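PDB 4EZE: haloacid dehalogenase-like hydrolase from Salmonella enterica subsp. enterica serovar Typhi, which probably catalyses the magnesium-dependent hydrolysis of O-phosphoserine to serine and phosphate, the last step of serine biosynthesis. Local coordinates for residues Gln95-Ile100 / Ile301-Phe306; Ser117-Glu122 / Met178-Gly183; Glu263-Cys268 / Leu278-Thr283. One frame throughout, in Å; residues are numbered along the deposited sequence.

Contact 1. Residues Gln95-Ile100 / Ile301-Phe306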
ATOM      1  N   GLN A  95     -17.436  -8.534   6.133  1.00 48.03           N
ATOM      2  CA  GLN A  95     -16.021  -8.818   5.885  1.00 55.56           C
ATOM      3  C   GLN A  95     -15.748  -9.372   4.507  1.00 57.27           C
ATOM      4  O   GLN A  95     -15.387 -10.526   4.368  1.00 40.43           O
ATOM      5  CB  GLN A  95     -15.457  -9.741   6.969  1.00 41.50           C
ATOM      6  CG  GLN A  95     -15.405  -8.998   8.313  1.00 43.59           C
ATOM      7  CD  GLN A  95     -14.729  -9.728   9.455  1.00 71.09           C
ATOM      8  OE1 GLN A  95     -14.453 -10.937   9.399  1.00 49.05           O
ATOM      9  NE2 GLN A  95     -14.470  -8.983  10.529  1.00 42.67           N
ATOM     10  N   PHE A  96     -15.917  -8.552   3.473  1.00 43.03           N
ATOM     11  CA  PHE A  96     -15.413  -8.958   2.179  1.00 39.44           C
ATOM     12  C   PHE A  96     -14.670  -7.777   1.624  1.00 40.15           C
ATOM     13  O   PHE A  96     -14.831  -6.645   2.094  1.00 54.76           O
ATOM     14  CB  PHE A  96     -16.540  -9.415   1.223  1.00 41.84           C
ATOM     15  CG  PHE A  96     -17.575  -8.373   0.990  1.00 40.09           C
ATOM     16  CD1 PHE A  96     -17.384  -7.388   0.025  1.00 30.70           C
ATOM     17  CD2 PHE A  96     -18.718  -8.332   1.775  1.00 50.36           C
ATOM     18  CE1 PHE A  96     -18.332  -6.384  -0.175  1.00 46.86           C
ATOM     19  CE2 PHE A  96     -19.672  -7.352   1.576  1.00 35.72           C
ATOM     20  CZ  PHE A  96     -19.483  -6.376   0.600  1.00 35.69           C
ATOM     21  N   ASP A  97     -13.829  -8.042   0.634  1.00 36.78           N
ATOM     22  CA  ASP A  97     -13.166  -6.971  -0.076  1.00 33.52           C
ATOM     23  C   ASP A  97     -13.867  -6.803  -1.399  1.00 33.67           C
ATOM     24  O   ASP A  97     -14.523  -7.731  -1.899  1.00 39.74           O
ATOM     25  CB  ASP A  97     -11.690  -7.319  -0.311  1.00 38.65           C
ATOM     26  CG  ASP A  97     -10.832  -7.029   0.901  1.00 47.33           C
ATOM     27  OD1 ASP A  97     -10.908  -5.875   1.381  1.00 38.17           O
ATOM     28  OD2 ASP A  97     -10.097  -7.946   1.367  1.00 36.89           O
ATOM     29  N   PHE A  98     -13.712  -5.635  -2.001  1.00 39.89           N
ATOM     30  CA  PHE A  98     -14.217  -5.499  -3.354  1.00 37.89           C
ATOM     31  C   PHE A  98     -13.384  -4.469  -4.068  1.00 50.94           C
ATOM     32  O   PHE A  98     -12.611  -3.735  -3.434  1.00 37.15           O
ATOM     33  CB  PHE A  98     -15.684  -5.058  -3.334  1.00 31.69           C
ATOM     34  CG  PHE A  98     -15.896  -3.672  -2.750  1.00 48.81           C
ATOM     35  CD1 PHE A  98     -15.809  -2.552  -3.544  1.00 38.82           C
ATOM     36  CD2 PHE A  98     -16.186  -3.503  -1.405  1.00 41.66           C
ATOM     37  CE1 PHE A  98     -16.026  -1.293  -3.021  1.00 49.91           C
ATOM     38  CE2 PHE A  98     -16.390  -2.246  -0.875  1.00 33.87           C
ATOM     39  CZ  PHE A  98     -16.317  -1.144  -1.676  1.00 38.73           C
ATOM     40  N   PHE A  99     -13.549  -4.413  -5.385  1.00 46.63           N
ATOM     41  CA  PHE A  99     -12.961  -3.351  -6.177  1.00 43.42           C
ATOM     42  C   PHE A  99     -13.939  -2.866  -7.214  1.00 41.11           C
ATOM     43  O   PHE A  99     -14.600  -3.664  -7.893  1.00 51.45           O
ATOM     44  CB  PHE A  99     -11.704  -3.836  -6.869  1.00 49.17           C
ATOM     45  CG  PHE A  99     -10.537  -3.928  -5.959  1.00 61.60           C
ATOM     46  CD1 PHE A  99      -9.918  -2.775  -5.505  1.00 47.93           C
ATOM     47  CD2 PHE A  99     -10.079  -5.158  -5.520  1.00 59.54           C
ATOM     48  CE1 PHE A  99      -8.837  -2.847  -4.648  1.00 87.59           C
ATOM     49  CE2 PHE A  99      -8.998  -5.234  -4.661  1.00 95.91           C
ATOM     50  CZ  PHE A  99      -8.377  -4.078  -4.229  1.00 76.91           C
ATOM     51  N   ILE A 100     -14.046  -1.552  -7.316  1.00 45.99           N
ATOM     52  CA  ILE A 100     -14.746  -0.952  -8.426  1.00 44.95           C
ATOM     53  C   ILE A 100     -13.716  -0.763  -9.516  1.00 46.05           C
ATOM     54  O   ILE A 100     -12.783   0.013  -9.373  1.00 53.92           O
ATOM     55  CB  ILE A 100     -15.370   0.386  -8.045  1.00 56.23           C
ATOM     56  CG1 ILE A 100     -16.560   0.151  -7.110  1.00 47.48           C
ATOM     57  CG2 ILE A 100     -15.835   1.122  -9.292  1.00 52.26           C
ATOM     58  CD1 ILE A 100     -16.959   1.412  -6.372  1.00 45.33           C
ATOM     59  N   ILE A 301      -7.658  -2.842   0.503  1.00 41.61           N
ATOM     60  CA  ILE A 301      -7.597  -4.242   0.826  1.00 43.02           C
ATOM     61  C   ILE A 301      -7.642  -4.392   2.335  1.00 41.07           C
ATOM     62  O   ILE A 301      -6.758  -3.905   3.046  1.00 40.09           O
ATOM     63  CB  ILE A 301      -6.342  -4.902   0.247  1.00 39.75           C
ATOM     64  CG1 ILE A 301      -6.352  -4.763  -1.268  1.00 41.75           C
ATOM     65  CG2 ILE A 301      -6.326  -6.383   0.605  1.00 39.14           C
ATOM     66  CD1 ILE A 301      -5.007  -5.067  -1.908  1.00 45.03           C
ATOM     67  N   ASN A 302      -8.665  -5.083   2.819  1.00 35.58           N
ATOM     68  CA  ASN A 302      -8.868  -5.199   4.250  1.00 36.92           C
ATOM     69  C   ASN A 302      -8.793  -6.608   4.766  1.00 39.24           C
ATOM     70  O   ASN A 302      -8.430  -6.798   5.913  1.00 36.43           O
ATOM     71  CB  ASN A 302     -10.223  -4.584   4.654  1.00 40.75           C
ATOM     72  CG  ASN A 302     -10.265  -3.106   4.375  1.00 52.91           C
ATOM     73  OD1 ASN A 302      -9.284  -2.430   4.638  1.00 39.47           O
ATOM     74  ND2 ASN A 302     -11.386  -2.594   3.822  1.00 37.00           N
ATOM     75  N   TYR A 303      -9.146  -7.597   3.945  1.00 45.56           N
ATOM     76  CA  TYR A 303      -9.187  -8.988   4.433  1.00 44.83           C
ATOM     77  C   TYR A 303      -8.420 -10.010   3.589  1.00 49.27           C
ATOM     78  O   TYR A 303      -8.554 -11.197   3.818  1.00 47.30           O
ATOM     79  CB  TYR A 303     -10.641  -9.482   4.578  1.00 36.65           C
ATOM     80  CG  TYR A 303     -11.492  -8.562   5.414  1.00 42.66           C
ATOM     81  CD1 TYR A 303     -11.447  -8.596   6.801  1.00 48.52           C
ATOM     82  CD2 TYR A 303     -12.340  -7.651   4.805  1.00 30.86           C
ATOM     83  CE1 TYR A 303     -12.210  -7.719   7.561  1.00 43.18           C
ATOM     84  CE2 TYR A 303     -13.109  -6.792   5.538  1.00 39.55           C
ATOM     85  CZ  TYR A 303     -13.052  -6.817   6.909  1.00 56.30           C
ATOM     86  OH  TYR A 303     -13.849  -5.917   7.591  1.00 48.47           O
ATOM     87  N   HIS A 304      -7.646  -9.583   2.597  1.00 40.90           N
ATOM     88  CA  HIS A 304      -6.882 -10.542   1.801  1.00 45.13           C
ATOM     89  C   HIS A 304      -5.508  -9.965   1.600  1.00 58.40           C
ATOM     90  O   HIS A 304      -5.136  -9.052   2.318  1.00 37.38           O
ATOM     91  CB  HIS A 304      -7.586 -10.830   0.470  1.00 38.98           C
ATOM     92  CG  HIS A 304      -8.890 -11.555   0.638  1.00 38.92           C
ATOM     93  ND1 HIS A 304     -10.077 -10.901   0.902  1.00 47.04           N
ATOM     94  CD2 HIS A 304      -9.186 -12.878   0.611  1.00 37.76           C
ATOM     95  CE1 HIS A 304     -11.049 -11.792   1.025  1.00 33.70           C
ATOM     96  NE2 HIS A 304     -10.536 -12.997   0.840  1.00 54.33           N
ATOM     97  N   GLY A 305      -4.742 -10.478   0.647  1.00 33.85           N
ATOM     98  CA  GLY A 305      -3.382  -9.977   0.470  1.00 38.62           C
ATOM     99  C   GLY A 305      -3.261  -9.224  -0.830  1.00 35.74           C
ATOM    100  O   GLY A 305      -4.260  -8.950  -1.491  1.00 43.82           O
ATOM    101  N   PHE A 306      -2.037  -8.896  -1.199  1.00 47.07           N
ATOM    102  CA  PHE A 306      -1.771  -8.110  -2.390  1.00 43.11           C
ATOM    103  C   PHE A 306      -2.021  -8.909  -3.689  1.00 38.40           C
ATOM    104  O   PHE A 306      -1.932  -8.361  -4.799  1.00 40.25           O
ATOM    105  CB  PHE A 306      -0.330  -7.614  -2.362  1.00 40.12           C
ATOM    106  CG  PHE A 306      -0.125  -6.381  -1.538  1.00 37.11           C
ATOM    107  CD1 PHE A 306      -0.588  -5.157  -1.971  1.00 39.36           C
ATOM    108  CD2 PHE A 306       0.555  -6.443  -0.345  1.00 44.42           C
ATOM    109  CE1 PHE A 306      -0.395  -4.013  -1.205  1.00 38.23           C
ATOM    110  CE2 PHE A 306       0.783  -5.307   0.413  1.00 34.19           C
ATOM    111  CZ  PHE A 306       0.308  -4.079  -0.020  1.00 37.84           C
TER
HETATM  112  O   HOH W   1     -13.467  -4.157   2.997  1.00 41.33           O
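The carboxylate of Asp97 reaches across to three successive residues, Asn302, Tyr303 and His304, and accepts an N-H from each. Its two oxygens divide the work. OD1 takes the backbone N of Asn302 at 2.8 Å, and OD2 takes the backbone N of Tyr303, both from the syn side and somewhat out of the carboxylate plane. OD2 has a second donor in His304 ND1, 3.0 Å away, which uses the anti lone pair; the N-H...O angle of 169° makes this the straightest of the three bonds, and OD2 lies in the plane of the imidazole. With CG beside its own backbone N (chi1 -82°), Asp97 brings its carboxylate onto the 302-304 backbone, although its CB leaves the chain to the side. A proton on His304 ND1 is thereby fixed, and the carboxylate would tend to stabilise a charged imidazole. A water bridges Asn302 ND2 (2.7 Å) and Phe96 O (3.0 Å), with a weak, long approach to Asp97 OD1. Asn302 ND2 also bonds to Gln300 OE1. On the flank, the aliphatic part of Gln95 crosses the phenol of Tyr303 at about a right angle, with CB 3.9 Å from the ring centroid in a CH-pi contact; Asn302 CB packs against the opposite face. Phe99 adds an apolar touch, its CZ meeting Ile301 CG1 at the ring edge. A carboxylate gripping consecutive main-chain N-H groups here ties the edge strand 97-100 of the antiparallel N-terminal sheet to the loop leaving strand 299-301, the last strand of the Rossmann-like HAD sheet.

Contact 2. Residues Ser117-Glu122 / Met178-Gly183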
ATOM      1  N   SER A 117       4.665  -1.532   7.269  1.00 48.65           N
ATOM      2  CA  SER A 117       3.259  -1.881   7.430  1.00 53.43           C
ATOM      3  C   SER A 117       2.511  -1.868   6.091  1.00 42.81           C
ATOM      4  O   SER A 117       1.288  -1.926   6.048  1.00 52.11           O
ATOM      5  CB  SER A 117       2.591  -0.976   8.477  1.00 41.63           C
ATOM      6  OG  SER A 117       3.190  -1.169   9.751  1.00 57.79           O
ATOM      7  N   THR A 118       3.258  -1.788   5.001  1.00 51.90           N
ATOM      8  CA  THR A 118       2.677  -1.958   3.685  1.00 50.52           C
ATOM      9  C   THR A 118       3.400  -3.073   2.933  1.00 43.30           C
ATOM     10  O   THR A 118       2.923  -4.212   2.892  1.00 45.60           O
ATOM     11  CB  THR A 118       2.661  -0.643   2.891  1.00 48.28           C
ATOM     12  OG1 THR A 118       1.872   0.317   3.598  1.00 43.63           O
ATOM     13  CG2 THR A 118       2.029  -0.868   1.507  1.00 35.08           C
ATOM     14  N   PHE A 119       4.560  -2.767   2.362  1.00 42.40           N
ATOM     15  CA  PHE A 119       5.343  -3.795   1.680  1.00 40.43           C
ATOM     16  C   PHE A 119       5.806  -4.865   2.669  1.00 60.75           C
ATOM     17  O   PHE A 119       5.825  -6.046   2.349  1.00 53.11           O
ATOM     18  CB  PHE A 119       6.532  -3.166   0.993  1.00 45.62           C
ATOM     19  CG  PHE A 119       7.177  -4.047  -0.028  1.00 46.98           C
ATOM     20  CD1 PHE A 119       6.732  -4.044  -1.355  1.00 45.99           C
ATOM     21  CD2 PHE A 119       8.262  -4.853   0.317  1.00 50.74           C
ATOM     22  CE1 PHE A 119       7.341  -4.854  -2.310  1.00 52.60           C
ATOM     23  CE2 PHE A 119       8.882  -5.661  -0.632  1.00 54.89           C
ATOM     24  CZ  PHE A 119       8.421  -5.668  -1.946  1.00 49.80           C
ATOM     25  N   ILE A 120       6.155  -4.452   3.885  1.00 54.98           N
ATOM     26  CA  ILE A 120       6.527  -5.402   4.936  1.00 34.99           C
ATOM     27  C   ILE A 120       5.529  -5.249   6.053  1.00 47.99           C
ATOM     28  O   ILE A 120       4.934  -4.189   6.174  1.00 39.82           O
ATOM     29  CB  ILE A 120       7.967  -5.168   5.455  1.00 52.03           C
ATOM     30  CG1 ILE A 120       8.144  -3.737   5.971  1.00 51.57           C
ATOM     31  CG2 ILE A 120       8.987  -5.430   4.352  1.00 36.30           C
ATOM     32  CD1 ILE A 120       9.470  -3.526   6.685  1.00 57.63           C
ATOM     33  N   ALA A 121       5.295  -6.299   6.841  1.00 44.95           N
ATOM     34  CA  ALA A 121       4.311  -6.175   7.919  1.00 48.48           C
ATOM     35  C   ALA A 121       4.814  -5.277   9.048  1.00 54.93           C
ATOM     36  O   ALA A 121       4.020  -4.655   9.774  1.00 67.48           O
ATOM     37  CB  ALA A 121       3.911  -7.543   8.454  1.00 55.61           C
ATOM     38  N   GLU A 122       6.130  -5.166   9.182  1.00 48.72           N
ATOM     39  CA  GLU A 122       6.677  -4.519  10.382  1.00 58.04           C
ATOM     40  C   GLU A 122       6.984  -3.030  10.249  1.00 69.24           C
ATOM     41  O   GLU A 122       6.871  -2.432   9.174  1.00 57.42           O
ATOM     42  CB  GLU A 122       7.922  -5.275  10.877  1.00 57.49           C
ATOM     43  CG  GLU A 122       7.698  -6.768  11.156  1.00 49.50           C
ATOM     44  CD  GLU A 122       7.920  -7.631   9.936  1.00 69.02           C
ATOM     45  OE1 GLU A 122       8.157  -7.064   8.849  1.00 65.55           O
ATOM     46  OE2 GLU A 122       7.854  -8.876  10.067  1.00 78.40           O
ATOM     47  N   MET A 178      12.520  -9.176   8.714  1.00 67.17           N
ATOM     48  CA  MET A 178      11.298  -8.500   8.296  1.00 72.37           C
ATOM     49  C   MET A 178      10.512  -9.417   7.369  1.00 85.28           C
ATOM     50  O   MET A 178      11.104 -10.193   6.633  1.00 61.92           O
ATOM     51  CB  MET A 178      11.626  -7.198   7.572  1.00 67.90           C
ATOM     52  CG  MET A 178      12.229  -6.127   8.451  1.00 77.51           C
ATOM     53  SD  MET A 178      11.378  -5.970  10.025  1.00 95.80           S
ATOM     54  CE  MET A 178      11.799  -4.297  10.452  1.00200.00           C
ATOM     55  N   THR A 179       9.185  -9.337   7.397  1.00 67.54           N
ATOM     56  CA  THR A 179       8.395 -10.231   6.558  1.00 66.57           C
ATOM     57  C   THR A 179       7.611  -9.495   5.489  1.00 57.64           C
ATOM     58  O   THR A 179       6.914  -8.511   5.764  1.00 71.53           O
ATOM     59  CB  THR A 179       7.435 -11.095   7.395  1.00 67.17           C
ATOM     60  OG1 THR A 179       6.818 -10.275   8.389  1.00 70.11           O
ATOM     61  CG2 THR A 179       8.209 -12.214   8.095  1.00 95.01           C
ATOM     62  N   LEU A 180       7.765  -9.974   4.261  1.00 59.43           N
ATOM     63  CA  LEU A 180       6.954  -9.548   3.134  1.00 51.08           C
ATOM     64  C   LEU A 180       5.487  -9.632   3.507  1.00 49.89           C
ATOM     65  O   LEU A 180       5.079 -10.608   4.137  1.00 49.34           O
ATOM     66  CB  LEU A 180       7.185 -10.509   1.993  1.00 49.09           C
ATOM     67  CG  LEU A 180       7.024  -9.778   0.688  1.00 58.12           C
ATOM     68  CD1 LEU A 180       7.640  -8.423   0.936  1.00 47.82           C
ATOM     69  CD2 LEU A 180       7.727 -10.500  -0.445  1.00 68.69           C
ATOM     70  N   SER A 181       4.702  -8.620   3.135  1.00 50.15           N
ATOM     71  CA  SER A 181       3.251  -8.659   3.341  1.00 46.84           C
ATOM     72  C   SER A 181       2.697  -9.681   2.373  1.00 45.30           C
ATOM     73  O   SER A 181       3.209  -9.807   1.257  1.00 44.46           O
ATOM     74  CB  SER A 181       2.599  -7.303   3.062  1.00 44.01           C
ATOM     75  OG  SER A 181       2.735  -6.421   4.168  1.00 45.50           O
ATOM     76  N   PRO A 182       1.653 -10.409   2.798  1.00 39.03           N
ATOM     77  CA  PRO A 182       1.028 -11.500   2.052  1.00 40.83           C
ATOM     78  C   PRO A 182       0.620 -11.124   0.622  1.00 54.74           C
ATOM     79  O   PRO A 182       0.044 -10.061   0.403  1.00 40.19           O
ATOM     80  CB  PRO A 182      -0.227 -11.851   2.882  1.00 41.86           C
ATOM     81  CG  PRO A 182      -0.317 -10.839   3.991  1.00 40.39           C
ATOM     82  CD  PRO A 182       1.017 -10.173   4.118  1.00 40.03           C
ATOM     83  N   GLY A 183       0.944 -11.996  -0.331  1.00 42.44           N
ATOM     84  CA  GLY A 183       0.427 -11.911  -1.701  1.00 37.21           C
ATOM     85  C   GLY A 183       1.412 -11.269  -2.673  1.00 37.56           C
ATOM     86  O   GLY A 183       1.210 -11.289  -3.902  1.00 46.55           O
TER
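Glu122 crosses Thr179 at about a right angle and presents its carboxylate to that residue's backbone and side chain together. OE1 accepts Thr179 N from the syn side at 2.9 Å with an N-H...O angle of 164°, while OE2 lies very close to Thr179 OG1 (2.4 Å), too short to be taken at face value, and weakly meets the same backbone N. The bend at chi2 of Glu122 (88°) turns the carboxylate toward Thr179 N, and the OG1 of Thr179, set between its own N and carbonyl carbon (chi1 43°), faces it. Met178, poorly ordered, runs past Glu122 in the opposite direction, its SD 3.6 Å from Glu122 CB. Further along, the backbones meet at a single beta bridge, Ile120 with Leu180: Ser181 N donates to Phe119 O and Ala121 N to Thr179 O, each at 2.9 Å. The bridge fastens the residues after the loop carrying Asp114, the predicted nucleophile of this HAD-family hydrolase, to the segment by which the chain returns from the helical insertion (helices 124-131 to 168-176). Asp114 and Asp116, with Asp270, bind the sodium ion. Ser181 points its CB at residues 117-122, and OG donates to Thr118 O at 2.6 Å, approaching from above the carbonyl plane. Next to it, CD1 of Leu180 inclines to the ring of Phe119, 3.4 Å from CE2, and also lies against Phe119 O. Phe119 also meets Phe113 edge-to-face and touches Leu184 of helix 184-193.

Contact 3. Residues Glu263-Cys268 / Leu278-Thr283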
ATOM      1  N   GLU A 263      -3.112   8.463 -14.587  1.00 48.81           N
ATOM      2  CA  GLU A 263      -4.120   7.443 -14.439  1.00 48.75           C
ATOM      3  C   GLU A 263      -3.454   6.078 -14.462  1.00 54.85           C
ATOM      4  O   GLU A 263      -4.104   5.062 -14.244  1.00 45.96           O
ATOM      5  CB  GLU A 263      -5.233   7.537 -15.494  1.00 49.30           C
ATOM      6  CG  GLU A 263      -4.813   7.221 -16.934  1.00 62.49           C
ATOM      7  CD  GLU A 263      -4.817   8.445 -17.849  1.00 89.34           C
ATOM      8  OE1 GLU A 263      -4.006   9.380 -17.634  1.00 77.45           O
ATOM      9  OE2 GLU A 263      -5.634   8.469 -18.795  1.00 76.40           O
ATOM     10  N   ASN A 264      -2.160   6.029 -14.744  1.00 50.14           N
ATOM     11  CA  ASN A 264      -1.520   4.712 -14.844  1.00 47.47           C
ATOM     12  C   ASN A 264      -0.618   4.468 -13.650  1.00 46.84           C
ATOM     13  O   ASN A 264       0.191   3.519 -13.625  1.00 51.60           O
ATOM     14  CB  ASN A 264      -0.738   4.597 -16.142  1.00 52.95           C
ATOM     15  CG  ASN A 264      -1.639   4.532 -17.343  1.00 62.64           C
ATOM     16  OD1 ASN A 264      -2.550   3.718 -17.396  1.00 50.56           O
ATOM     17  ND2 ASN A 264      -1.398   5.396 -18.309  1.00 58.74           N
ATOM     18  N   ILE A 265      -0.731   5.368 -12.677  1.00 48.47           N
ATOM     19  CA  ILE A 265       0.021   5.248 -11.428  1.00 51.56           C
ATOM     20  C   ILE A 265      -0.827   4.596 -10.337  1.00 37.74           C
ATOM     21  O   ILE A 265      -1.856   5.136  -9.923  1.00 48.76           O
ATOM     22  CB  ILE A 265       0.461   6.620 -10.936  1.00 43.88           C
ATOM     23  CG1 ILE A 265       1.375   7.278 -11.962  1.00 42.15           C
ATOM     24  CG2 ILE A 265       1.186   6.529  -9.593  1.00 43.98           C
ATOM     25  CD1 ILE A 265       1.798   8.671 -11.550  1.00 49.74           C
ATOM     26  N   ILE A 266      -0.394   3.430  -9.887  1.00 51.38           N
ATOM     27  CA  ILE A 266      -0.953   2.800  -8.694  1.00 37.01           C
ATOM     28  C   ILE A 266       0.030   2.983  -7.501  1.00 47.92           C
ATOM     29  O   ILE A 266       1.229   2.698  -7.622  1.00 47.42           O
ATOM     30  CB  ILE A 266      -1.187   1.311  -8.961  1.00 51.72           C
ATOM     31  CG1 ILE A 266      -2.234   1.103 -10.058  1.00 40.98           C
ATOM     32  CG2 ILE A 266      -1.573   0.575  -7.693  1.00 35.92           C
ATOM     33  CD1 ILE A 266      -2.164  -0.294 -10.638  1.00 47.98           C
ATOM     34  N   ALA A 267      -0.481   3.469  -6.366  1.00 40.34           N
ATOM     35  CA  ALA A 267       0.279   3.613  -5.110  1.00 43.44           C
ATOM     36  C   ALA A 267      -0.484   2.935  -3.977  1.00 50.24           C
ATOM     37  O   ALA A 267      -1.707   3.022  -3.924  1.00 44.41           O
ATOM     38  CB  ALA A 267       0.481   5.078  -4.779  1.00 37.44           C
ATOM     39  N   CYS A 268       0.230   2.258  -3.082  1.00 50.86           N
ATOM     40  CA  CYS A 268      -0.385   1.508  -1.972  1.00 38.80           C
ATOM     41  C   CYS A 268       0.239   1.971  -0.661  1.00 59.25           C
ATOM     42  O   CYS A 268       1.448   2.145  -0.584  1.00 38.34           O
ATOM     43  CB  CYS A 268      -0.057   0.023  -2.084  1.00 52.96           C
ATOM     44  SG  CYS A 268      -0.450  -0.749  -3.664  1.00 45.76           S
ATOM     45  N   LEU A 278      -1.110   8.744  -2.090  1.00 40.21           N
ATOM     46  CA  LEU A 278      -2.229   7.916  -2.554  1.00 34.33           C
ATOM     47  C   LEU A 278      -3.307   8.749  -3.244  1.00 50.68           C
ATOM     48  O   LEU A 278      -3.989   8.274  -4.172  1.00 50.64           O
ATOM     49  CB  LEU A 278      -2.866   7.144  -1.400  1.00 43.38           C
ATOM     50  CG  LEU A 278      -2.003   6.220  -0.554  1.00 56.62           C
ATOM     51  CD1 LEU A 278      -2.877   5.658   0.548  1.00 43.07           C
ATOM     52  CD2 LEU A 278      -1.453   5.087  -1.391  1.00 54.54           C
ATOM     53  N   GLU A 279      -3.490   9.977  -2.775  1.00 46.71           N
ATOM     54  CA  GLU A 279      -4.496  10.842  -3.374  1.00 59.79           C
ATOM     55  C   GLU A 279      -4.045  11.277  -4.748  1.00 53.93           C
ATOM     56  O   GLU A 279      -4.859  11.428  -5.655  1.00 52.48           O
ATOM     57  CB  GLU A 279      -4.791  12.047  -2.501  1.00 58.38           C
ATOM     58  CG  GLU A 279      -5.761  11.724  -1.373  1.00 59.76           C
ATOM     59  CD  GLU A 279      -5.843  12.835  -0.343  1.00 63.49           C
ATOM     60  OE1 GLU A 279      -6.961  13.117   0.132  1.00 99.44           O
ATOM     61  OE2 GLU A 279      -4.793  13.428  -0.003  1.00 86.76           O
ATOM     62  N   HIS A 280      -2.742  11.435  -4.915  1.00 48.11           N
ATOM     63  CA  HIS A 280      -2.213  11.784  -6.223  1.00 48.73           C
ATOM     64  C   HIS A 280      -2.304  10.625  -7.228  1.00 56.32           C
ATOM     65  O   HIS A 280      -2.661  10.829  -8.374  1.00 47.53           O
ATOM     66  CB  HIS A 280      -0.773  12.265  -6.120  1.00 46.35           C
ATOM     67  CG  HIS A 280      -0.094  12.378  -7.445  1.00 63.21           C
ATOM     68  ND1 HIS A 280      -0.228  13.485  -8.254  1.00 61.56           N
ATOM     69  CD2 HIS A 280       0.700  11.512  -8.119  1.00 54.95           C
ATOM     70  CE1 HIS A 280       0.470  13.302  -9.361  1.00 49.07           C
ATOM     71  NE2 HIS A 280       1.049  12.115  -9.301  1.00 56.70           N
ATOM     72  N   ALA A 281      -1.977   9.412  -6.813  1.00 52.94           N
ATOM     73  CA  ALA A 281      -2.040   8.281  -7.740  1.00 53.71           C
ATOM     74  C   ALA A 281      -3.393   8.197  -8.436  1.00 51.85           C
ATOM     75  O   ALA A 281      -4.422   8.589  -7.864  1.00 43.70           O
ATOM     76  CB  ALA A 281      -1.760   6.979  -7.009  1.00 34.91           C
ATOM     77  N   GLY A 282      -3.402   7.653  -9.651  1.00 52.34           N
ATOM     78  CA  GLY A 282      -4.664   7.467 -10.384  1.00 36.19           C
ATOM     79  C   GLY A 282      -5.513   6.480  -9.605  1.00 54.29           C
ATOM     80  O   GLY A 282      -6.706   6.666  -9.419  1.00 51.03           O
ATOM     81  N   THR A 283      -4.875   5.413  -9.147  1.00 42.58           N
ATOM     82  CA  THR A 283      -5.531   4.400  -8.352  1.00 52.03           C
ATOM     83  C   THR A 283      -4.739   4.232  -7.057  1.00 45.44           C
ATOM     84  O   THR A 283      -3.644   3.658  -7.059  1.00 47.96           O
ATOM     85  CB  THR A 283      -5.606   3.080  -9.115  1.00 54.76           C
ATOM     86  OG1 THR A 283      -6.424   3.265 -10.276  1.00 52.43           O
ATOM     87  CG2 THR A 283      -6.200   1.975  -8.231  1.00 43.95           C
TER
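Strand 265-269 and the start of strand 283-287 run parallel with Ile266 opposite Thr283, the CA atoms 4.9 Å apart, and Thr283 bonds to the residues on either side of Ile266: its N donates to Ile265 O at 3.1 Å, almost straight at 177°, and its O accepts from Ala267 N at 3.2 Å. The same Thr283 O also receives a CA-H...O contact from Ile266, so one carbonyl engages two successive residues of the neighbouring strand. Ile266 and Thr283 send their side chains to the same face of the sheet, where they lie side by side and point the same way, CG1 of Ile266 meeting CB of Thr283 at 4.0 Å. Ile265 and Ala267 face the helical side instead. There the methyl of Ala281, just past the end of helix 275-280, sits between them, 3.9 Å from Ile265 CG2 and 3.7 Å from Ala267 CB. Ile265 holds CG2 anti to its own N, which brings that branch against Ala281, while CD1 at the end of the other branch reaches the imidazole of His280. Leu278 closes the far end: its CD2 lies 3.3 Å from Ala267 O and also touches Ala267 CB, so the leucine spans the backbone as well as the methyl. At the opposite end the chains come close where Gly282 CA passes Glu263 CA at 4.1 Å. These pieces form a right-handed beta-alpha-beta crossover of the HAD core sheet. Strand 110-113 borders strand 265-269 on its other edge, helix 244-258 packs on Ile265 and His280, helix 291-296 touches Leu278, and Pro106 lies against Ile266 and Thr283 on the other face.

In the fold
Contact 3 combines strand pairing with apolar side-chain packing in a buried strand-helix-strand joint within the parallel core sheet. Contact 1 is also largely buried but polar, joining that sheet's last strand to the separate antiparallel sheet of the N-terminal part. Contact 2, only partly buried, mixes backbone bonds with a carboxylate grip and lies closest to the metal site. Both polar contacts use an acidic side chain to receive backbone N-H groups, whereas contact 3 has no such carboxylate. Phe306 connects all three: its N probably bonds to Pro182 O, and its ring packs on Thr118, Ser181 and Cys268. Thr118 CG2 also touches Cys268 O, 3.7 Å away, joining contacts 2 and 3.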